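Local coordinates for extracellular ligand-binding receptor (Sphaerobacter thermophilus, PDB 4ZPJ), which probably binds a small organic ligand outside the cell as the substrate-binding component of an ABC transporter, at residues A[78-84]-A[342-348]; A[103-109]-A[131-136]; A[141-147]-A[165-169]; A[155-159]-A[419-423]; A[302-308]-A[393-399]. All coordinates share one frame. Where two conformers were deposited one is given. Residues are numbered along the deposited sequence.

Contact 1: A[78-84]-A[342-348]; sequences LTLALDQ and YIGGRVI
Two helices pack closely here through a glycine contact in a largely buried part of the first lobe, where the C-terminal end of helix 68-84 lies along helix 336-354. The short axes run 32° from parallel (signed crossing angle -32°) and approach to 7.0 Å, with Leu-78 and Gly-345 in register at 4.6 Å between CA atoms. A side chain at Gly-345 would clash with Ala-81 CB, which sits 3.6 Å from Gly-345 C and 3.6 Å from Tyr-342 O. Pairing an early helix with one some 260 residues later fits the type I periplasmic-binding-protein fold, whose chain returns to its first lobe after building the second. Leu-78 (chi1 t, chi2 m) places CD2 3.7 Å from Gly-345 N; Leu-82 (m, t) sets CD2 4.2 Å from Ile-348 CG2. Tyr-342, chi1 t, brings its ring back beside Ala-81, CB to CD1 3.7 Å, and its OH accepts a hydrogen bond from Gln-84 NE2 at 2.9 Å. Phe-321 meets the same ring.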
# COMPACT_ATOMS: atom_id res chain seq x y z
N LEU A 78 -12.53 -3.34 2.69
CA LEU A 78 -13.45 -3.51 1.59
C LEU A 78 -14.88 -3.71 2.05
O LEU A 78 -15.77 -3.04 1.53
CB LEU A 78 -12.92 -4.68 0.79
CG LEU A 78 -13.32 -5.16 -0.57
CD1 LEU A 78 -14.76 -5.60 -0.52
CD2 LEU A 78 -13.00 -4.16 -1.67
N THR A 79 -15.12 -4.59 3.04
CA THR A 79 -16.47 -4.84 3.48
C THR A 79 -17.04 -3.69 4.28
O THR A 79 -18.20 -3.40 4.17
CB THR A 79 -16.62 -6.15 4.29
OG1 THR A 79 -15.63 -6.22 5.32
CG2 THR A 79 -16.42 -7.29 3.38
N LEU A 80 -16.22 -3.06 5.10
CA LEU A 80 -16.62 -1.84 5.76
C LEU A 80 -17.15 -0.79 4.76
O LEU A 80 -18.19 -0.21 5.03
CB LEU A 80 -15.45 -1.27 6.56
CG LEU A 80 -15.85 -0.02 7.29
CD1 LEU A 80 -16.90 -0.37 8.33
CD2 LEU A 80 -14.68 0.65 7.96
N ALA A 81 -16.48 -0.59 3.62
CA ALA A 81 -16.94 0.40 2.61
C ALA A 81 -18.18 -0.03 1.94
O ALA A 81 -19.05 0.79 1.74
CB ALA A 81 -15.93 0.64 1.53
N LEU A 82 -18.28 -1.31 1.60
CA LEU A 82 -19.48 -1.74 0.93
C LEU A 82 -20.70 -1.69 1.87
O LEU A 82 -21.80 -1.34 1.45
CB LEU A 82 -19.31 -3.11 0.27
CG LEU A 82 -18.28 -3.01 -0.87
CD1 LEU A 82 -17.83 -4.37 -1.37
CD2 LEU A 82 -18.80 -2.17 -2.01
N ASP A 83 -20.50 -2.01 3.13
CA ASP A 83 -21.58 -1.86 4.10
C ASP A 83 -22.03 -0.42 4.33
O ASP A 83 -23.20 -0.17 4.48
CB ASP A 83 -21.20 -2.53 5.44
CG ASP A 83 -21.21 -4.04 5.34
OD1 ASP A 83 -21.69 -4.48 4.29
OD2 ASP A 83 -20.81 -4.79 6.29
N GLN A 84 -21.11 0.55 4.34
CA GLN A 84 -21.55 1.95 4.52
C GLN A 84 -22.43 2.40 3.38
O GLN A 84 -23.31 3.23 3.58
CB GLN A 84 -20.39 2.91 4.60
CG GLN A 84 -19.58 2.68 5.80
CD GLN A 84 -18.45 3.66 5.90
OE1 GLN A 84 -18.18 4.11 6.99
NE2 GLN A 84 -17.82 4.03 4.77
N TYR A 342 -10.41 -0.37 2.02
CA TYR A 342 -11.48 0.60 2.09
C TYR A 342 -11.63 1.45 0.81
O TYR A 342 -12.70 1.62 0.26
CB TYR A 342 -11.24 1.47 3.32
CG TYR A 342 -12.31 2.47 3.51
CD1 TYR A 342 -13.55 2.08 4.03
CD2 TYR A 342 -12.12 3.80 3.17
CE1 TYR A 342 -14.59 2.99 4.20
CE2 TYR A 342 -13.15 4.70 3.30
CZ TYR A 342 -14.37 4.29 3.83
OH TYR A 342 -15.35 5.24 3.98
N ILE A 343 -10.53 1.93 0.28
CA ILE A 343 -10.53 2.67 -0.98
C ILE A 343 -11.02 1.77 -2.12
O ILE A 343 -11.74 2.21 -3.04
CB ILE A 343 -9.11 3.20 -1.30
CG1 ILE A 343 -8.60 4.12 -0.20
CG2 ILE A 343 -9.05 3.87 -2.67
CD1 ILE A 343 -9.27 5.49 -0.14
N GLY A 344 -10.61 0.51 -2.12
CA GLY A 344 -11.19 -0.44 -3.09
C GLY A 344 -12.74 -0.39 -3.07
O GLY A 344 -13.42 -0.34 -4.11
N GLY A 345 -13.30 -0.52 -1.89
CA GLY A 345 -14.73 -0.65 -1.75
C GLY A 345 -15.47 0.60 -2.09
O GLY A 345 -16.59 0.51 -2.62
N ARG A 346 -14.85 1.75 -1.79
CA ARG A 346 -15.45 3.06 -2.07
C ARG A 346 -15.45 3.32 -3.57
O ARG A 346 -16.42 3.80 -4.13
CB ARG A 346 -14.67 4.22 -1.43
CG ARG A 346 -15.12 4.70 -0.09
CD ARG A 346 -16.58 5.17 0.00
NE ARG A 346 -16.89 6.43 -0.65
CZ ARG A 346 -16.54 7.62 -0.18
NH1 ARG A 346 -15.83 7.75 0.93
NH2 ARG A 346 -16.89 8.69 -0.85
N VAL A 347 -14.35 3.00 -4.21
CA VAL A 347 -14.29 3.08 -5.66
C VAL A 347 -15.44 2.26 -6.27
O VAL A 347 -16.15 2.74 -7.16
CB VAL A 347 -12.96 2.51 -6.16
CG1 VAL A 347 -13.03 2.18 -7.63
CG2 VAL A 347 -11.81 3.47 -5.86
N ILE A 348 -15.65 1.04 -5.76
CA ILE A 348 -16.60 0.15 -6.37
C ILE A 348 -17.94 0.74 -6.14
O ILE A 348 -18.73 0.85 -7.06
CB ILE A 348 -16.54 -1.24 -5.74
CG1 ILE A 348 -15.30 -1.96 -6.27
CG2 ILE A 348 -17.77 -2.03 -6.08
CD1 ILE A 348 -14.92 -3.16 -5.49

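Contact 2: A[103-109]-A[131-136]; sequences GQPEQAI and NEAAAV
Gly-103 opens the first segment in a left-handed backbone conformation (phi 61°, psi 25°), which favours glycine, and lays its CA 3.0 Å from Glu-132 OE2. Gln-104 follows in an extended conformation (-125°, 120°) as the N-cap residue of helix 105-117. Its N lies 3.1 Å from the same Glu-132 OE2, at an angle too poor for a hydrogen bond; that carboxylate is instead held by Ser-101 OG through OE2 and by the backbone N of Leu-129 through OE1. Pro-105 starts the helix, with its CA 4.5 Å from that of Glu-132, its CG 3.9 Å from Asn-131 CG and its CB 3.9 Å from Ala-135 CB. Helices 105-117 and 130-142 are the connections of successive beta-alpha-beta crossovers in the Rossmann-like first lobe, linking strand 92-100 to 123-126 and 123-126 to 147-149. The axes of the short segments 105-109 and 131-136 approach to 8.5 Å at a signed crossing angle of -48°. Ala-108 points across, CB 3.7 Å from Glu-132 CG, the aliphatic part of a side chain extended by chi1 m and chi2 t, and 3.8 Å from Val-136 CG1. Ile-109 (m, t) reaches Ala-135, CD1 to CB 3.9 Å, while its CG1 stands 4.1 Å from Val-136 CG1; the CA atoms of Ile-109 and Val-136 are 5.6 Å apart.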
# COMPACT_ATOMS: atom_id res chain seq x y z
N GLY A 103 -1.52 -17.16 -1.17
CA GLY A 103 -0.23 -16.64 -1.60
C GLY A 103 0.48 -17.42 -2.69
O GLY A 103 1.68 -17.31 -2.79
N GLN A 104 -0.25 -18.17 -3.52
CA GLN A 104 0.40 -19.04 -4.53
C GLN A 104 -0.08 -18.75 -5.95
O GLN A 104 -1.26 -18.95 -6.24
CB GLN A 104 0.11 -20.53 -4.25
CG GLN A 104 0.56 -21.03 -2.89
CD GLN A 104 2.07 -21.15 -2.78
OE1 GLN A 104 2.78 -21.29 -3.78
NE2 GLN A 104 2.57 -21.12 -1.54
N PRO A 105 0.84 -18.37 -6.85
CA PRO A 105 0.47 -18.10 -8.25
C PRO A 105 -0.45 -19.12 -8.91
O PRO A 105 -1.45 -18.73 -9.50
CB PRO A 105 1.84 -18.06 -8.93
CG PRO A 105 2.71 -17.42 -7.89
CD PRO A 105 2.25 -18.03 -6.58
N GLU A 106 -0.14 -20.42 -8.79
CA GLU A 106 -0.99 -21.41 -9.47
C GLU A 106 -2.38 -21.44 -8.84
O GLU A 106 -3.35 -21.49 -9.59
CB GLU A 106 -0.37 -22.81 -9.59
CG GLU A 106 0.31 -23.11 -10.95
CD GLU A 106 -0.64 -23.11 -12.18
OE1 GLU A 106 -1.86 -23.41 -12.02
OE2 GLU A 106 -0.15 -22.82 -13.31
N GLN A 107 -2.50 -21.33 -7.52
CA GLN A 107 -3.80 -21.26 -6.90
C GLN A 107 -4.50 -19.93 -7.26
O GLN A 107 -5.70 -19.91 -7.36
CB GLN A 107 -3.71 -21.47 -5.37
CG GLN A 107 -5.07 -21.60 -4.66
CD GLN A 107 -5.00 -22.18 -3.25
OE1 GLN A 107 -4.21 -23.09 -2.97
NE2 GLN A 107 -5.84 -21.68 -2.36
N ALA A 108 -3.74 -18.85 -7.50
CA ALA A 108 -4.35 -17.56 -7.89
C ALA A 108 -5.03 -17.72 -9.23
O ALA A 108 -6.13 -17.23 -9.44
CB ALA A 108 -3.31 -16.45 -7.95
N ILE A 109 -4.38 -18.48 -10.11
CA ILE A 109 -4.89 -18.79 -11.44
C ILE A 109 -6.17 -19.61 -11.42
O ILE A 109 -7.16 -19.28 -12.09
CB ILE A 109 -3.80 -19.54 -12.26
CG1 ILE A 109 -2.87 -18.54 -12.95
CG2 ILE A 109 -4.40 -20.49 -13.29
CD1 ILE A 109 -1.46 -19.08 -13.15
N ASN A 131 3.72 -11.57 -7.37
CA ASN A 131 3.79 -12.79 -8.20
C ASN A 131 2.40 -13.34 -8.57
O ASN A 131 2.23 -13.85 -9.65
CB ASN A 131 4.73 -13.89 -7.61
CG ASN A 131 4.32 -14.35 -6.21
OD1 ASN A 131 3.27 -14.00 -5.68
ND2 ASN A 131 5.19 -15.17 -5.60
N GLU A 132 1.40 -13.17 -7.70
CA GLU A 132 0.04 -13.62 -8.06
C GLU A 132 -0.54 -12.72 -9.18
O GLU A 132 -1.13 -13.20 -10.13
CB GLU A 132 -0.88 -13.58 -6.84
CG GLU A 132 -0.77 -14.75 -5.87
CD GLU A 132 -1.47 -14.48 -4.54
OE1 GLU A 132 -1.67 -13.27 -4.12
OE2 GLU A 132 -1.79 -15.49 -3.89
N ALA A 133 -0.31 -11.42 -9.07
CA ALA A 133 -0.75 -10.45 -10.11
C ALA A 133 -0.19 -10.75 -11.50
O ALA A 133 -0.93 -10.76 -12.50
CB ALA A 133 -0.33 -9.04 -9.73
N ALA A 134 1.13 -10.97 -11.56
CA ALA A 134 1.78 -11.29 -12.81
C ALA A 134 1.22 -12.62 -13.39
O ALA A 134 0.99 -12.73 -14.61
CB ALA A 134 3.31 -11.39 -12.61
N ALA A 135 0.99 -13.60 -12.54
CA ALA A 135 0.45 -14.87 -13.03
C ALA A 135 -1.01 -14.76 -13.51
O ALA A 135 -1.41 -15.50 -14.36
CB ALA A 135 0.64 -15.97 -12.00
N VAL A 136 -1.83 -13.83 -13.03
CA VAL A 136 -3.26 -13.80 -13.50
C VAL A 136 -3.62 -12.64 -14.49
O VAL A 136 -4.73 -12.57 -15.07
CB VAL A 136 -4.22 -13.76 -12.29
CG1 VAL A 136 -4.01 -14.94 -11.41
CG2 VAL A 136 -4.05 -12.46 -11.47

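Contact 3: A[141-147]-A[165-169]; sequences VQAEMPT and SPYLF
The parallel strand pairing at the edge of the first lobe's Rossmann-like sheet begins here, as strand 147-149 meets the outermost strand 168-170. Thr-147 and Leu-168 form a parallel bridge (CA to CA 5.1 Å): Thr-147 N donates to Tyr-167 O at 2.9 Å, and Phe-169 N donates to Thr-147 O at 3.0 Å. Both entries to the strands are turns. Helix 130-142 ends in a Schellman motif with Glu-144 at positive phi (53°, 49°), whereas Ser-165 to Leu-168 make a type I beta turn, joined by an ST turn from Tyr-167 N to Ser-165 OG at 3.2 Å. Tyr-167 (chi1 m) lays its ring against the Schellman residue, giving a CH-pi contact of Glu-144 CA to the ring centroid at 3.6 Å, and Leu-366 of helix 362-371 also touches its side chain. Pro-146 CA approaches Tyr-167 O at 3.5 Å. Val-141, chi1 t, sets CG2 4.2 Å from Leu-168 CD1 and 3.5 Å from Ser-165 OG.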
# COMPACT_ATOMS: atom_id res chain seq x y z
N VAL A 141 -7.22 -9.94 -18.42
CA VAL A 141 -7.34 -9.10 -19.63
C VAL A 141 -8.03 -9.84 -20.74
O VAL A 141 -8.96 -9.31 -21.37
CB VAL A 141 -5.98 -8.54 -20.11
CG1 VAL A 141 -6.12 -7.84 -21.48
CG2 VAL A 141 -5.40 -7.60 -19.05
N GLN A 142 -7.63 -11.09 -20.95
CA GLN A 142 -8.27 -11.90 -21.98
C GLN A 142 -9.75 -12.01 -21.69
O GLN A 142 -10.57 -11.96 -22.58
CB GLN A 142 -7.65 -13.28 -22.08
CG GLN A 142 -8.01 -13.98 -23.40
CD GLN A 142 -7.91 -15.50 -23.34
OE1 GLN A 142 -7.34 -16.14 -24.23
NE2 GLN A 142 -8.50 -16.10 -22.30
N ALA A 143 -10.09 -12.16 -20.42
CA ALA A 143 -11.51 -12.25 -20.05
C ALA A 143 -12.25 -10.87 -20.02
O ALA A 143 -13.45 -10.82 -19.80
CB ALA A 143 -11.65 -12.98 -18.73
N GLU A 144 -11.55 -9.78 -20.28
CA GLU A 144 -12.16 -8.43 -20.26
C GLU A 144 -12.89 -8.21 -18.93
O GLU A 144 -14.03 -7.75 -18.88
CB GLU A 144 -13.04 -8.19 -21.51
CG GLU A 144 -12.27 -8.47 -22.83
CD GLU A 144 -13.03 -8.10 -24.14
OE1 GLU A 144 -14.08 -7.43 -24.03
OE2 GLU A 144 -12.56 -8.46 -25.27
N MSE A 145 -12.18 -8.50 -17.84
CA MSE A 145 -12.70 -8.44 -16.49
C MSE A 145 -12.18 -7.22 -15.75
O MSE A 145 -10.97 -7.13 -15.45
CB MSE A 145 -12.17 -9.66 -15.77
CG MSE A 145 -12.54 -9.72 -14.30
SE MSE A 145 -14.49 -9.80 -13.95
CE MSE A 145 -14.94 -11.18 -15.28
N PRO A 146 -13.09 -6.32 -15.38
CA PRO A 146 -12.67 -5.18 -14.59
C PRO A 146 -12.13 -5.62 -13.26
O PRO A 146 -12.71 -6.48 -12.59
CB PRO A 146 -13.98 -4.36 -14.43
CG PRO A 146 -14.82 -4.82 -15.58
CD PRO A 146 -14.53 -6.29 -15.63
N THR A 147 -10.98 -5.09 -12.91
CA THR A 147 -10.20 -5.62 -11.79
C THR A 147 -9.69 -4.46 -10.95
O THR A 147 -9.15 -3.51 -11.51
CB THR A 147 -9.02 -6.43 -12.33
OG1 THR A 147 -9.51 -7.51 -13.12
CG2 THR A 147 -8.21 -6.94 -11.20
N SER A 165 -3.62 -2.16 -18.78
CA SER A 165 -4.81 -2.44 -19.58
C SER A 165 -5.96 -1.61 -19.04
O SER A 165 -6.00 -1.33 -17.85
CB SER A 165 -5.12 -3.98 -19.43
OG SER A 165 -6.46 -4.29 -19.70
N PRO A 166 -6.92 -1.24 -19.88
CA PRO A 166 -8.12 -0.52 -19.38
C PRO A 166 -8.97 -1.34 -18.40
O PRO A 166 -9.74 -0.77 -17.65
CB PRO A 166 -8.93 -0.23 -20.61
CG PRO A 166 -8.23 -0.84 -21.78
CD PRO A 166 -6.93 -1.47 -21.33
N TYR A 167 -8.81 -2.65 -18.38
CA TYR A 167 -9.50 -3.46 -17.39
C TYR A 167 -8.83 -3.45 -16.00
O TYR A 167 -9.48 -3.80 -15.04
CB TYR A 167 -9.70 -4.90 -17.91
CG TYR A 167 -10.56 -4.92 -19.13
CD1 TYR A 167 -11.93 -4.78 -19.03
CD2 TYR A 167 -10.01 -5.07 -20.39
CE1 TYR A 167 -12.73 -4.76 -20.17
CE2 TYR A 167 -10.81 -5.06 -21.53
CZ TYR A 167 -12.16 -4.88 -21.40
OH TYR A 167 -12.96 -4.88 -22.53
N LEU A 168 -7.57 -2.99 -15.88
CA LEU A 168 -6.84 -3.01 -14.60
C LEU A 168 -6.72 -1.63 -13.94
O LEU A 168 -6.26 -0.70 -14.56
CB LEU A 168 -5.42 -3.56 -14.79
CG LEU A 168 -5.38 -4.90 -15.53
CD1 LEU A 168 -3.94 -5.34 -15.81
CD2 LEU A 168 -6.14 -5.95 -14.76
N PHE A 169 -7.15 -1.56 -12.70
CA PHE A 169 -7.05 -0.39 -11.88
C PHE A 169 -6.30 -0.77 -10.63
O PHE A 169 -6.45 -1.90 -10.14
CB PHE A 169 -8.45 0.11 -11.47
CG PHE A 169 -9.31 0.54 -12.61
CD1 PHE A 169 -10.00 -0.41 -13.39
CD2 PHE A 169 -9.49 1.85 -12.89
CE1 PHE A 169 -10.79 -0.01 -14.47
CE2 PHE A 169 -10.32 2.28 -13.95
CZ PHE A 169 -10.97 1.34 -14.73

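Contact 4: A[155-159]-A[419-423]; sequences QALTR and DDLSF. With ZN (zinc ion), chain C.
Arg-159 and Thr-158 tie the short helix 156-159 of the first lobe to the carboxy-terminal tail, which spans the lobes of this two-lobed binding-protein fold. The shortest bond runs from Thr-158 OG1 (chi1 p) to Asp-420 OD2, 2.5 Å, with OG1 also accepting from Arg-170 NH2 and Asp-420 OD1 hydrogen-bonded to Ser-387 OG. The Arg-159 guanidinium donates through NH2 to Asp-420 O at 2.8 Å and to Phe-423 O at 3.0 Å, and through NH1 to Phe-423 O at 2.9 Å. On the second lobe, the side chain of Phe-423 rests on Ala-211 and Arg-215 of helix 203-218, while Phe-423 OXT is hydrogen-bonded to Ser-214 OG. The tail is held in shape by an Asx turn, Leu-421 N to Asp-419 OD1 at 3.0 Å; the other oxygen of that carboxylate, Asp-419 OD2, binds a zinc ion at 2.1 Å. Outward from the polar core, Arg-159 (m, t, p) lays its guanidinium flat on the Phe-423 ring (chi1 p), centres 4.7 Å apart and planes at 3°. Backbones stay well apart, Arg-159 CA to Leu-421 CA being 6.5 Å. Leu-421 CD2 packs 4.2 Å from Arg-159 CG, and Gln-155 NE2, hydrogen-bonded to Asn-175 O, meets the ring edge 3.9 Å from Phe-423 CE1.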
# COMPACT_ATOMS: atom_id res chain seq x y z
N GLN A 155 5.46 -2.76 -9.91
CA GLN A 155 5.49 -1.49 -10.60
C GLN A 155 4.97 -1.59 -12.02
O GLN A 155 4.18 -0.77 -12.45
CB GLN A 155 6.90 -0.90 -10.62
CG GLN A 155 7.24 -0.03 -9.40
CD GLN A 155 8.70 0.44 -9.44
OE1 GLN A 155 9.44 0.01 -10.32
NE2 GLN A 155 9.12 1.29 -8.48
N ALA A 156 5.44 -2.60 -12.74
CA ALA A 156 5.03 -2.81 -14.12
C ALA A 156 3.50 -2.82 -14.32
O ALA A 156 3.02 -2.43 -15.38
CB ALA A 156 5.64 -4.09 -14.66
N LEU A 157 2.73 -3.24 -13.34
CA LEU A 157 1.32 -3.43 -13.62
C LEU A 157 0.66 -2.15 -14.13
O LEU A 157 -0.26 -2.23 -14.92
CB LEU A 157 0.58 -3.96 -12.40
CG LEU A 157 -0.83 -4.49 -12.63
CD1 LEU A 157 -0.74 -5.74 -13.52
CD2 LEU A 157 -1.46 -4.78 -11.27
N THR A 158 1.12 -0.99 -13.66
CA THR A 158 0.59 0.28 -14.14
C THR A 158 1.61 1.13 -14.92
O THR A 158 1.22 1.99 -15.74
CB THR A 158 -0.03 1.15 -12.97
OG1 THR A 158 0.91 1.38 -11.89
CG2 THR A 158 -1.29 0.51 -12.41
N ARG A 159 2.89 0.94 -14.66
CA ARG A 159 3.91 1.77 -15.25
C ARG A 159 4.44 1.30 -16.60
O ARG A 159 4.91 2.09 -17.40
CB ARG A 159 5.04 1.91 -14.24
CG ARG A 159 4.65 2.80 -13.09
CD ARG A 159 5.48 2.61 -11.85
NE ARG A 159 6.90 2.76 -12.11
CZ ARG A 159 7.53 3.92 -12.13
NH1 ARG A 159 8.82 3.93 -12.39
NH2 ARG A 159 6.89 5.07 -11.91
N ASP A 419 1.17 10.82 -8.15
CA ASP A 419 0.83 9.69 -8.99
C ASP A 419 1.91 8.61 -9.03
O ASP A 419 2.99 8.78 -8.45
CB ASP A 419 0.46 10.13 -10.40
CG ASP A 419 1.57 10.82 -11.15
OD1 ASP A 419 2.76 10.42 -11.10
OD2 ASP A 419 1.21 11.79 -11.84
N ASP A 420 1.61 7.52 -9.72
CA ASP A 420 2.52 6.37 -9.75
C ASP A 420 3.54 6.44 -10.91
O ASP A 420 4.17 5.47 -11.26
CB ASP A 420 1.73 5.04 -9.75
CG ASP A 420 0.82 4.88 -10.95
OD1 ASP A 420 0.53 5.88 -11.64
OD2 ASP A 420 0.34 3.75 -11.18
N LEU A 421 3.74 7.61 -11.48
CA LEU A 421 4.60 7.71 -12.62
C LEU A 421 5.72 8.67 -12.36
O LEU A 421 6.50 8.89 -13.25
CB LEU A 421 3.80 8.24 -13.80
CG LEU A 421 2.66 7.40 -14.35
CD1 LEU A 421 1.87 8.25 -15.34
CD2 LEU A 421 3.26 6.20 -15.04
N SER A 422 5.82 9.24 -11.17
CA SER A 422 6.64 10.47 -11.02
C SER A 422 7.99 10.12 -10.32
O SER A 422 8.52 10.89 -9.53
CB SER A 422 5.82 11.53 -10.26
OG SER A 422 5.16 10.94 -9.11
N PHE A 423 8.51 8.94 -10.64
CA PHE A 423 9.67 8.35 -9.97
C PHE A 423 10.11 7.11 -10.75
O PHE A 423 9.42 6.70 -11.71
CB PHE A 423 9.40 8.01 -8.48
CG PHE A 423 8.26 7.04 -8.23
CD1 PHE A 423 8.47 5.68 -8.32
CD2 PHE A 423 6.99 7.49 -7.93
CE1 PHE A 423 7.44 4.77 -8.14
CE2 PHE A 423 5.95 6.59 -7.71
CZ PHE A 423 6.20 5.21 -7.83
OXT PHE A 423 11.16 6.54 -10.46
ZN ZN C . 2.50 13.17 -12.80

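Contact 5: A[302-308]-A[393-399]; sequences GLVSGTL and TILLCRV
Backbone hydrogen bonds carry this antiparallel pairing of strands 304-307 and 390-401. Ser-305 and Cys-397 exchange two, Ser-305 N to Cys-397 O at 2.8 Å and Cys-397 N to Ser-305 O at 2.7 Å; Thr-307 and Leu-395 likewise, Thr-307 N to Leu-395 O at 2.7 Å and Leu-395 N to Thr-307 O at 2.8 Å. Beyond the last regular pair, Gly-302 (87°, -10°) and Leu-303 both face Val-399, Gly-302 N to Val-399 O at 2.9 Å and Val-399 N to Leu-303 O at 3.2 Å, the pattern of a G1 beta bulge. The non-hydrogen-bonded pairs, Val-304 with Arg-398 and Gly-306 with Leu-396, come to 4.4 and 4.5 Å between CA atoms, and the short axes cross at 146°. CA-H...O contacts fill in, such as Val-304 CA to Cys-397 O at 3.1 Å. In this type I binding-protein fold strand 390-401 also pairs with 407-418, and Val-304 and Leu-396 face helix 180-188. Among side chains, Thr-307 CG2 (chi1 t) meets Cys-397 SG at 3.7 Å on the opposite face, and Leu-308 CD1 meets Ile-394 CD1 at 4.1 Å. At the other end, one water donates to Leu-308 O and Thr-393 O, its oxygen 2.6 Å from each.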
# COMPACT_ATOMS: atom_id res chain seq x y z
N GLY A 302 10.50 9.40 16.75
CA GLY A 302 11.14 10.53 16.06
C GLY A 302 11.51 10.35 14.59
O GLY A 302 11.83 11.29 13.92
N LEU A 303 11.40 9.13 14.09
CA LEU A 303 11.65 8.77 12.72
C LEU A 303 10.56 9.30 11.81
O LEU A 303 9.38 9.17 12.07
CB LEU A 303 11.77 7.22 12.58
CG LEU A 303 13.18 6.61 12.72
CD1 LEU A 303 14.07 7.42 13.65
CD2 LEU A 303 13.23 5.13 13.02
N VAL A 304 10.98 9.84 10.69
CA VAL A 304 10.06 10.33 9.68
C VAL A 304 9.93 9.32 8.55
O VAL A 304 10.93 8.74 8.12
CB VAL A 304 10.62 11.69 9.15
CG1 VAL A 304 10.07 12.02 7.82
CG2 VAL A 304 10.30 12.82 10.13
N SER A 305 8.71 9.15 8.05
CA SER A 305 8.43 8.29 6.92
C SER A 305 7.28 8.82 6.05
O SER A 305 6.37 9.50 6.52
CB SER A 305 8.06 6.87 7.40
OG SER A 305 6.82 6.87 8.05
N GLY A 306 7.31 8.45 4.77
CA GLY A 306 6.17 8.60 3.90
C GLY A 306 5.23 7.45 4.09
O GLY A 306 5.65 6.30 4.27
N THR A 307 3.94 7.73 4.06
CA THR A 307 2.94 6.67 4.12
C THR A 307 1.64 7.02 3.40
O THR A 307 1.33 8.18 3.10
CB THR A 307 2.61 6.26 5.57
OG1 THR A 307 1.90 4.98 5.59
CG2 THR A 307 1.81 7.34 6.28
N LEU A 308 0.88 5.97 3.15
CA LEU A 308 -0.40 6.06 2.48
C LEU A 308 -1.48 6.57 3.47
O LEU A 308 -2.43 7.23 3.09
CB LEU A 308 -0.74 4.68 1.94
CG LEU A 308 -1.38 4.44 0.58
CD1 LEU A 308 -0.64 5.00 -0.61
CD2 LEU A 308 -1.52 2.92 0.46
N THR A 393 -3.08 11.53 -2.03
CA THR A 393 -2.37 12.38 -1.09
C THR A 393 -1.45 11.44 -0.30
O THR A 393 -1.92 10.46 0.25
CB THR A 393 -3.38 13.16 -0.22
OG1 THR A 393 -4.11 14.10 -1.03
CG2 THR A 393 -2.69 13.94 0.92
N ILE A 394 -0.15 11.69 -0.31
CA ILE A 394 0.77 10.92 0.51
C ILE A 394 1.04 11.70 1.80
O ILE A 394 1.21 12.90 1.73
CB ILE A 394 2.10 10.68 -0.21
CG1 ILE A 394 1.86 9.94 -1.53
CG2 ILE A 394 3.10 9.96 0.69
CD1 ILE A 394 1.20 8.56 -1.35
N LEU A 395 1.08 11.00 2.96
CA LEU A 395 1.26 11.61 4.27
C LEU A 395 2.66 11.40 4.70
O LEU A 395 3.15 10.29 4.67
CB LEU A 395 0.31 11.01 5.32
CG LEU A 395 -1.16 11.09 4.84
CD1 LEU A 395 -2.12 10.24 5.65
CD2 LEU A 395 -1.74 12.47 4.69
N LEU A 396 3.35 12.49 5.03
CA LEU A 396 4.62 12.39 5.70
C LEU A 396 4.41 12.41 7.21
O LEU A 396 3.89 13.38 7.74
CB LEU A 396 5.52 13.56 5.38
CG LEU A 396 6.48 13.49 4.23
CD1 LEU A 396 7.43 14.63 4.49
CD2 LEU A 396 7.29 12.20 4.11
N CYS A 397 4.91 11.38 7.88
CA CYS A 397 4.63 11.19 9.26
C CYS A 397 5.88 11.01 10.13
O CYS A 397 6.99 10.74 9.65
CB CYS A 397 3.79 9.96 9.40
SG CYS A 397 2.15 10.16 8.72
N ARG A 398 5.66 11.16 11.42
CA ARG A 398 6.67 10.88 12.39
C ARG A 398 6.04 10.07 13.49
O ARG A 398 4.88 10.37 13.90
CB ARG A 398 7.20 12.17 12.98
CG ARG A 398 8.38 11.91 13.90
CD ARG A 398 9.04 13.23 14.29
NE ARG A 398 8.09 14.14 14.92
CZ ARG A 398 8.36 15.41 15.22
NH1 ARG A 398 9.56 15.89 14.96
NH2 ARG A 398 7.42 16.18 15.80
N VAL A 399 6.79 9.06 13.96
CA VAL A 399 6.36 8.26 15.09
C VAL A 399 6.53 9.02 16.36
O VAL A 399 7.63 9.47 16.69
CB VAL A 399 7.20 6.99 15.24
CG1 VAL A 399 6.73 6.21 16.46
CG2 VAL A 399 7.08 6.15 13.97
O HOH W 1 -2.40 7.97 0.57

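Contacts 1, 2 and 3 lie in the first lobe, contact 5 joins the strands packed on helix 180-188 of the second, and contact 4 ties the two parts together through the chain terminus. Contacts 2 and 3 share helix 130-142, with centres about 16 Å apart. Contact 3 touches contact 4 directly, Leu-168 CD1 lying 4.0 Å from Leu-157 CD1. Contacts 3 and 5 are the most distant pair, about 33 Å between centres. Along the chain, contacts 1 and 5 cross, and contact 5 is nested within the loop closed by contact 4. Zinc ions lie near several contacts: Asp-419 binds one in contact 4, and another is about 5 Å from the Arg-346 side chain of contact 1.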